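Local atomic coordinates of arginase (RocF) (Helicobacter pylori, PDB entry 4G3H), a protein that probably hydrolyses L-arginine to L-ornithine and urea, a urea-cycle step, with a pair of bound manganese ions as cofactor. Residues L64-K67 against E68-P72; S88-H91 against A92-F95; F203-D206 against A207-N211; G264-L267 against E268-D272. One frame throughout, in Å; residues are numbered along the deposited sequence.

Contact 1. Residues L64-K67 against E68-P72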
# COMPACT_ATOMS: atom_id res chain seq x y z
N LEU A 64 -10.92 4.50 -17.55
CA LEU A 64 -11.21 5.92 -17.69
C LEU A 64 -11.16 6.65 -16.36
O LEU A 64 -10.61 7.75 -16.27
CB LEU A 64 -12.58 6.11 -18.34
CG LEU A 64 -12.71 5.70 -19.80
CD1 LEU A 64 -14.14 5.90 -20.26
CD2 LEU A 64 -11.75 6.52 -20.65
N PHE A 65 -11.74 6.05 -15.33
CA PHE A 65 -11.76 6.69 -14.01
C PHE A 65 -10.34 6.93 -13.51
O PHE A 65 -10.02 8.02 -13.03
CB PHE A 65 -12.52 5.83 -13.00
CG PHE A 65 -12.80 6.56 -11.71
CD1 PHE A 65 -13.97 7.31 -11.56
CD2 PHE A 65 -11.89 6.53 -10.66
CE1 PHE A 65 -14.21 8.02 -10.38
CE2 PHE A 65 -12.12 7.24 -9.48
CZ PHE A 65 -13.29 7.99 -9.34
N CYS A 66 -9.50 5.91 -13.61
CA CYS A 66 -8.12 6.03 -13.16
C CYS A 66 -7.37 7.11 -13.93
O CYS A 66 -6.71 7.97 -13.33
CB CYS A 66 -7.39 4.69 -13.32
SG CYS A 66 -7.82 3.47 -12.07
N LYS A 67 -7.46 7.07 -15.26
CA LYS A 67 -6.78 8.06 -16.09
C LYS A 67 -7.28 9.48 -15.88
O LYS A 67 -6.50 10.42 -15.84
CB LYS A 67 -6.93 7.70 -17.57
CG LYS A 67 -6.55 8.84 -18.51
CD LYS A 67 -6.75 8.49 -19.98
CE LYS A 67 -5.68 7.53 -20.48
NZ LYS A 67 -5.81 7.28 -21.94
N GLU A 68 -8.59 9.64 -15.73
CA GLU A 68 -9.18 10.97 -15.58
C GLU A 68 -9.39 11.50 -14.17
O GLU A 68 -9.39 12.72 -13.97
CB GLU A 68 -10.51 11.02 -16.34
CG GLU A 68 -10.41 10.54 -17.78
CD GLU A 68 -11.75 10.57 -18.49
OE1 GLU A 68 -12.71 9.93 -17.99
OE2 GLU A 68 -11.85 11.22 -19.55
N ASN A 69 -9.58 10.62 -13.20
CA ASN A 69 -9.83 11.05 -11.82
C ASN A 69 -8.77 10.71 -10.79
O ASN A 69 -8.04 11.58 -10.32
CB ASN A 69 -11.17 10.51 -11.32
CG ASN A 69 -12.36 11.15 -12.00
OD1 ASN A 69 -12.62 10.90 -13.17
ND2 ASN A 69 -13.08 11.98 -11.26
N LEU A 70 -8.70 9.43 -10.42
CA LEU A 70 -7.77 8.97 -9.41
C LEU A 70 -6.31 9.37 -9.61
O LEU A 70 -5.71 9.99 -8.73
CB LEU A 70 -7.85 7.45 -9.26
CG LEU A 70 -6.92 6.85 -8.21
CD1 LEU A 70 -7.15 7.52 -6.86
CD2 LEU A 70 -7.15 5.35 -8.12
N ILE A 71 -5.74 9.02 -10.76
CA ILE A 71 -4.33 9.34 -11.01
C ILE A 71 -4.05 10.85 -11.00
O ILE A 71 -3.11 11.30 -10.36
CB ILE A 71 -3.84 8.69 -12.34
CG1 ILE A 71 -3.81 7.16 -12.17
CG2 ILE A 71 -2.44 9.18 -12.70
CD1 ILE A 71 -3.36 6.39 -13.42
N PRO A 72 -4.88 11.65 -11.70
CA PRO A 72 -4.62 13.09 -11.69
C PRO A 72 -4.65 13.69 -10.28
O PRO A 72 -3.83 14.54 -9.94
CB PRO A 72 -5.72 13.64 -12.59
CG PRO A 72 -5.92 12.53 -13.59
CD PRO A 72 -5.91 11.30 -12.69
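Phe65 swings its CG anti to the backbone N (chi1 -169°) and Asn69 its CG beside the backbone N (chi1 -70°), which lays the Asn69 side chain across the Phe65 ring. CB of Asn69 sits over the ring centre, 3.8 Å from the centroid, in a CH-pi contact, and the amide follows with its plane 9° from that of the ring, a stacked pair one turn apart. The backbone beneath widens into a pi-type turn. Phe65 O takes two N-H groups from opposite faces of its carbonyl plane, Asn69 N at 2.6 Å and Leu70 N at 3.2 Å, and the wider turn continues as Ile71 N bonds to Cys66 O at 2.9 Å. Pro72 has no N-H to give, and the helix kinks there; its ring CG lies against Lys67 O instead. On the inner side SG of Cys66 touches CD2 of Leu70 at 4.4 Å. The ammonium of Lys67 is turned to Tyr63 OH. The whole stretch is a bulged, kinked turn within helix 59-78, away from the metal site: Phe65 meets the loop residues Glu9 and Lys51, while Ile71 packs on Gln99 and Ala100 of helix 94-104.

Contact 2. Residues S88-H91 against A92-F95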
# COMPACT_ATOMS: atom_id res chain seq x y z
N SER A 88 -5.51 4.17 1.80
CA SER A 88 -5.92 3.56 0.61
C SER A 88 -7.24 2.82 0.49
O SER A 88 -7.60 2.58 -0.42
CB SER A 88 -4.79 2.92 -0.11
OG SER A 88 -4.46 1.80 0.32
N SER A 89 -7.74 2.43 1.64
CA SER A 89 -8.83 1.68 1.98
C SER A 89 -8.65 0.23 1.63
O SER A 89 -8.55 -0.38 2.34
CB SER A 89 -10.11 2.18 1.34
OG SER A 89 -11.20 1.67 1.75
N GLU A 90 -8.51 -0.08 0.42
CA GLU A 90 -8.25 -1.33 -0.12
C GLU A 90 -7.00 -1.45 -0.91
O GLU A 90 -6.72 -0.62 -1.54
CB GLU A 90 -9.50 -1.91 -0.79
CG GLU A 90 -10.04 -1.25 -1.89
CD GLU A 90 -11.34 -1.88 -2.37
OE1 GLU A 90 -12.38 -1.88 -1.77
OE2 GLU A 90 -11.33 -2.30 -3.43
N HIS A 91 -6.22 -2.51 -0.72
CA HIS A 91 -4.96 -2.60 -1.43
C HIS A 91 -5.02 -2.47 -2.94
O HIS A 91 -4.06 -2.00 -3.55
CB HIS A 91 -4.20 -3.88 -1.05
CG HIS A 91 -2.78 -3.63 -0.69
ND1 HIS A 91 -2.12 -2.46 -1.02
CD2 HIS A 91 -1.88 -4.38 -0.02
CE1 HIS A 91 -0.88 -2.50 -0.56
NE2 HIS A 91 -0.71 -3.66 0.05
N ALA A 92 -6.12 -2.86 -3.56
CA ALA A 92 -6.22 -2.75 -5.01
C ALA A 92 -6.00 -1.31 -5.48
O ALA A 92 -5.53 -1.10 -6.59
CB ALA A 92 -7.59 -3.26 -5.48
N ASN A 93 -6.33 -0.33 -4.63
CA ASN A 93 -6.15 1.08 -4.99
C ASN A 93 -4.69 1.48 -5.11
O ASN A 93 -4.37 2.56 -5.62
CB ASN A 93 -6.84 1.99 -3.97
CG ASN A 93 -8.35 1.85 -3.97
OD1 ASN A 93 -8.95 1.60 -5.01
ND2 ASN A 93 -8.96 2.02 -2.80
N MET A 94 -3.80 0.62 -4.62
CA MET A 94 -2.37 0.90 -4.67
C MET A 94 -1.90 1.10 -6.11
O MET A 94 -0.97 1.85 -6.36
CB MET A 94 -1.60 -0.26 -4.00
CG MET A 94 -0.09 -0.10 -3.96
SD MET A 94 0.75 -0.85 -5.38
CE MET A 94 2.48 -0.44 -5.01
N PHE A 95 -2.55 0.43 -7.06
CA PHE A 95 -2.15 0.57 -8.45
C PHE A 95 -2.26 2.02 -8.93
O PHE A 95 -1.25 2.63 -9.32
CB PHE A 95 -3.01 -0.31 -9.37
CG PHE A 95 -2.71 -0.11 -10.83
CD1 PHE A 95 -1.46 -0.43 -11.34
CD2 PHE A 95 -3.67 0.43 -11.67
CE1 PHE A 95 -1.16 -0.19 -12.68
CE2 PHE A 95 -3.38 0.67 -13.02
CZ PHE A 95 -2.12 0.36 -13.52
O HOH W 1 -10.60 -0.60 -5.45
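This is a polar turn contact in which the Asn93 side chain reaches back over the loop between strand 84-87 and helix 94-104, close to the centre of the chain. ND2 of Asn93 donates to Ser88 O at 2.8 Å, an almost linear bond (175°) that lies in the amide plane and runs nearly along the C=O axis. The same ND2 passes CG of Glu90 at 3.6 Å. Glu90 holds its CG between its own backbone N and carbonyl carbon (chi1 64°), and its carboxylate ends with OE2 at 2.7 Å from a water that is also 2.8 Å from Asn93 OD1; OE1 forms a salt bridge with Arg15. At this strand-to-helix turn of the parallel alpha/beta fold, which in arginases borders the dinuclear manganese site, the backbone bonds Asn93 N to Glu90 O and Met94 N to His91 O (2.8 Å) wind the chain toward the helix. His91 runs alongside Met94, pointing the same way. Its side chain lies about 2 Å from a bound manganese and beside Asp116 and Asp120, both manganese ligands, while its backbone N bonds to Glu281 OE2. Ser88 OG is hydrogen-bonded to Glu278.

Contact 3. Residues F203-D206 against A207-N211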
# COMPACT_ATOMS: atom_id res chain seq x y z
N PHE A 203 10.98 -11.54 2.53
CA PHE A 203 11.35 -11.88 3.90
C PHE A 203 10.13 -12.38 4.65
O PHE A 203 9.21 -11.61 4.92
CB PHE A 203 11.96 -10.66 4.59
CG PHE A 203 13.22 -10.16 3.92
CD1 PHE A 203 14.39 -10.92 3.96
CD2 PHE A 203 13.22 -8.94 3.24
CE1 PHE A 203 15.55 -10.46 3.32
CE2 PHE A 203 14.38 -8.48 2.60
CZ PHE A 203 15.54 -9.24 2.64
N SER A 204 10.13 -13.67 4.97
CA SER A 204 9.00 -14.29 5.66
C SER A 204 8.87 -13.86 7.11
O SER A 204 9.77 -13.26 7.68
CB SER A 204 9.14 -15.81 5.62
OG SER A 204 10.23 -16.24 6.42
N VAL A 205 7.73 -14.20 7.69
CA VAL A 205 7.44 -13.91 9.08
C VAL A 205 8.55 -14.45 9.98
O VAL A 205 8.96 -13.79 10.93
CB VAL A 205 6.10 -14.56 9.52
CG1 VAL A 205 5.93 -14.44 11.03
CG2 VAL A 205 4.93 -13.88 8.80
N ASP A 206 9.02 -15.66 9.67
CA ASP A 206 10.07 -16.29 10.47
C ASP A 206 11.42 -15.58 10.37
O ASP A 206 12.11 -15.42 11.37
CB ASP A 206 10.23 -17.76 10.07
CG ASP A 206 8.99 -18.59 10.38
OD1 ASP A 206 8.52 -18.56 11.54
OD2 ASP A 206 8.49 -19.29 9.47
N ALA A 207 11.81 -15.17 9.17
CA ALA A 207 13.08 -14.47 8.99
C ALA A 207 13.04 -13.16 9.77
O ALA A 207 14.03 -12.77 10.39
CB ALA A 207 13.35 -14.19 7.52
N ILE A 208 11.90 -12.48 9.72
CA ILE A 208 11.72 -11.22 10.41
C ILE A 208 11.79 -11.44 11.92
O ILE A 208 12.43 -10.68 12.64
CB ILE A 208 10.35 -10.58 10.05
CG1 ILE A 208 10.35 -10.13 8.58
CG2 ILE A 208 10.05 -9.41 10.97
CD1 ILE A 208 8.98 -9.77 8.03
N ARG A 209 11.12 -12.48 12.39
CA ARG A 209 11.10 -12.81 13.80
C ARG A 209 12.46 -13.28 14.31
O ARG A 209 12.87 -12.93 15.42
CB ARG A 209 10.04 -13.88 14.06
CG ARG A 209 9.98 -14.40 15.48
CD ARG A 209 8.75 -15.27 15.66
NE ARG A 209 7.53 -14.50 15.49
CZ ARG A 209 6.39 -14.99 15.01
NH1 ARG A 209 6.32 -16.26 14.64
NH2 ARG A 209 5.32 -14.21 14.90
N GLU A 210 13.16 -14.07 13.50
CA GLU A 210 14.47 -14.60 13.87
C GLU A 210 15.57 -13.54 13.89
O GLU A 210 16.40 -13.52 14.80
CB GLU A 210 14.88 -15.71 12.91
CG GLU A 210 14.09 -17.00 13.04
CD GLU A 210 14.62 -18.08 12.13
OE1 GLU A 210 15.84 -18.36 12.19
OE2 GLU A 210 13.83 -18.66 11.36
N ASN A 211 15.58 -12.67 12.89
CA ASN A 211 16.60 -11.64 12.82
C ASN A 211 16.13 -10.46 11.97
O ASN A 211 16.35 -10.41 10.75
CB ASN A 211 17.90 -12.21 12.25
CG ASN A 211 19.12 -11.37 12.59
OD1 ASN A 211 19.04 -10.14 12.68
ND2 ASN A 211 20.27 -12.02 12.77
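Val205 and Arg209, one helical turn apart, lie side by side and point the same way, and the methyl CG1 of Val205 sits over the rim of one face of the Arg209 guanidinium. Val205 CG1 stands 3.7 Å above the Arg209 plane and is nearest Arg209 NH2, at 3.9 Å. Arg209 sets off with CG anti to the backbone N (chi1 175°) and then bends at chi3 (-64°), which folds the flat group back over the valine. The guanidinium is engaged through NE, in a salt bridge with Glu258. Asp206 lies on the same side of that plane as the methyl: its OD1 is 4.4 Å from Arg209 NH1 but well out of the guanidinium plane, so the two share only an attraction of charge. Glu210 runs back along the turn, its CG against Asp206 O. At the start of the helix Ser204 is the N-cap; its OG accepts a weak bond from Ala207 N at 3.3 Å, while Ser204 O receives Ile208 N at 3.1 Å. Ile208 lays CG1 beside Phe203 CB, 4.3 Å away, tying the end of the strand to the first turn. This short helix 205-210 follows edge strand 202-203 of the parallel sheet: Phe203 packs on Val215 and Thr219 of helix 212-223, Val205 and Ile208 meet the loop residue Leu254, and Asn211 caps helix 212-223 through Glu214 N.

Contact 4. Residues G264-L267 against E268-D272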
# COMPACT_ATOMS: atom_id res chain seq x y z
N GLY A 264 9.46 0.67 12.68
CA GLY A 264 10.37 1.69 13.20
C GLY A 264 11.74 1.65 12.56
O GLY A 264 12.31 2.70 12.23
N LEU A 265 12.27 0.44 12.39
CA LEU A 265 13.59 0.24 11.79
C LEU A 265 13.59 0.63 10.31
O LEU A 265 14.52 1.28 9.83
CB LEU A 265 14.01 -1.22 11.94
CG LEU A 265 14.96 -1.56 13.09
CD1 LEU A 265 14.62 -0.78 14.34
CD2 LEU A 265 14.90 -3.06 13.34
N LEU A 266 12.56 0.22 9.58
CA LEU A 266 12.48 0.54 8.17
C LEU A 266 12.35 2.05 7.96
O LEU A 266 12.97 2.61 7.06
CB LEU A 266 11.29 -0.17 7.51
CG LEU A 266 11.35 -1.68 7.27
CD1 LEU A 266 10.07 -2.11 6.59
CD2 LEU A 266 12.55 -2.05 6.41
N LEU A 267 11.53 2.69 8.79
CA LEU A 267 11.32 4.13 8.66
C LEU A 267 12.60 4.90 8.97
O LEU A 267 12.92 5.88 8.30
CB LEU A 267 10.20 4.59 9.60
CG LEU A 267 8.81 4.03 9.30
CD1 LEU A 267 7.80 4.57 10.30
CD2 LEU A 267 8.41 4.41 7.88
N GLU A 268 13.34 4.44 9.97
CA GLU A 268 14.58 5.10 10.34
C GLU A 268 15.68 4.79 9.32
O GLU A 268 16.45 5.68 8.94
CB GLU A 268 15.01 4.65 11.73
CG GLU A 268 15.98 5.59 12.43
CD GLU A 268 15.40 6.98 12.61
OE1 GLU A 268 14.25 7.10 13.09
OE2 GLU A 268 16.11 7.96 12.29
N SER A 269 15.75 3.55 8.86
CA SER A 269 16.77 3.15 7.90
C SER A 269 16.61 3.79 6.52
O SER A 269 17.59 3.95 5.80
CB SER A 269 16.76 1.63 7.73
OG SER A 269 17.01 0.98 8.96
N PHE A 270 15.38 4.15 6.16
CA PHE A 270 15.14 4.75 4.85
C PHE A 270 14.50 6.13 4.94
O PHE A 270 13.90 6.61 3.97
CB PHE A 270 14.25 3.82 4.01
CG PHE A 270 14.87 2.48 3.74
CD1 PHE A 270 15.99 2.37 2.91
CD2 PHE A 270 14.37 1.33 4.35
CE1 PHE A 270 16.61 1.13 2.71
CE2 PHE A 270 14.97 0.09 4.16
CZ PHE A 270 16.10 -0.01 3.33
N LYS A 271 14.64 6.78 6.09
CA LYS A 271 14.07 8.10 6.32
C LYS A 271 14.29 9.11 5.18
O LYS A 271 13.37 9.83 4.80
CB LYS A 271 14.62 8.68 7.62
CG LYS A 271 14.05 10.04 8.00
CD LYS A 271 12.63 9.94 8.55
CE LYS A 271 12.63 9.59 10.03
NZ LYS A 271 13.26 8.28 10.34
N ASP A 272 15.51 9.14 4.64
CA ASP A 272 15.86 10.08 3.58
C ASP A 272 15.20 9.87 2.22
O ASP A 272 14.85 10.84 1.55
CB ASP A 272 17.38 10.10 3.39
CG ASP A 272 18.07 11.02 4.37
OD1 ASP A 272 17.89 10.84 5.59
OD2 ASP A 272 18.81 11.93 3.92
O HOH W 2 11.52 5.58 13.13
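Lys271 curls back onto the helix end before it, and its CB begins the contact, 3.3 Å from Leu267 O. Bends at chi2, chi3 and chi4 then turn the chain round, with CD and CE each passing Leu267 O at 4.1 Å. The tip NZ donates to Leu267 O at 3.2 Å from above the carbonyl plane and also makes a salt bridge, with a weak hydrogen bond, to Glu268 OE1. A water joins that OE1 to Gly264 O. Two residues earlier, Leu265 O is gripped by two donors of a single residue, Ser269 N at 2.8 Å and Ser269 OG at 2.7 Å, which come from opposite faces of its plane; chi1 of -59° sets the hydroxyl beside its own backbone N for this. On the buried side Phe270 and Leu266 run alongside each other, and CD2 of Leu266 meets the ring edge in plane, 3.9 Å from CE2. Phe270 continues onto Thr219 and Lys220 of helix 212-223, and Leu267 onto Leu304 of helix 293-309. Phe270 leaves helical geometry while its N still bonds to Leu266 O: this is the C-terminal end of helix 256-269, the connecting helix of the beta-alpha-beta crossover between strands 228-234 and 274-280.

In the fold
Contact 2 is the buried one, centred about 6 Å from the chain centre beside the manganese ions; contacts 1, 3 and 4 lie 17 to 20 Å out and are partly buried. Contacts 1 and 2 are neighbours, centres about 14 Å apart, and Ile71 of contact 1 packs on the helix that contact 2 begins. Contacts 3 and 4, about 18 Å apart, both pack on helix 212-223, and contact 1 lies across the chain centre from both. The chemistry follows position: amide, carboxylate and water bonds order the inner loop, whereas the outer helices combine apolar inner faces with a stacked amide, a guanidinium laid over a valine methyl and a curled lysine.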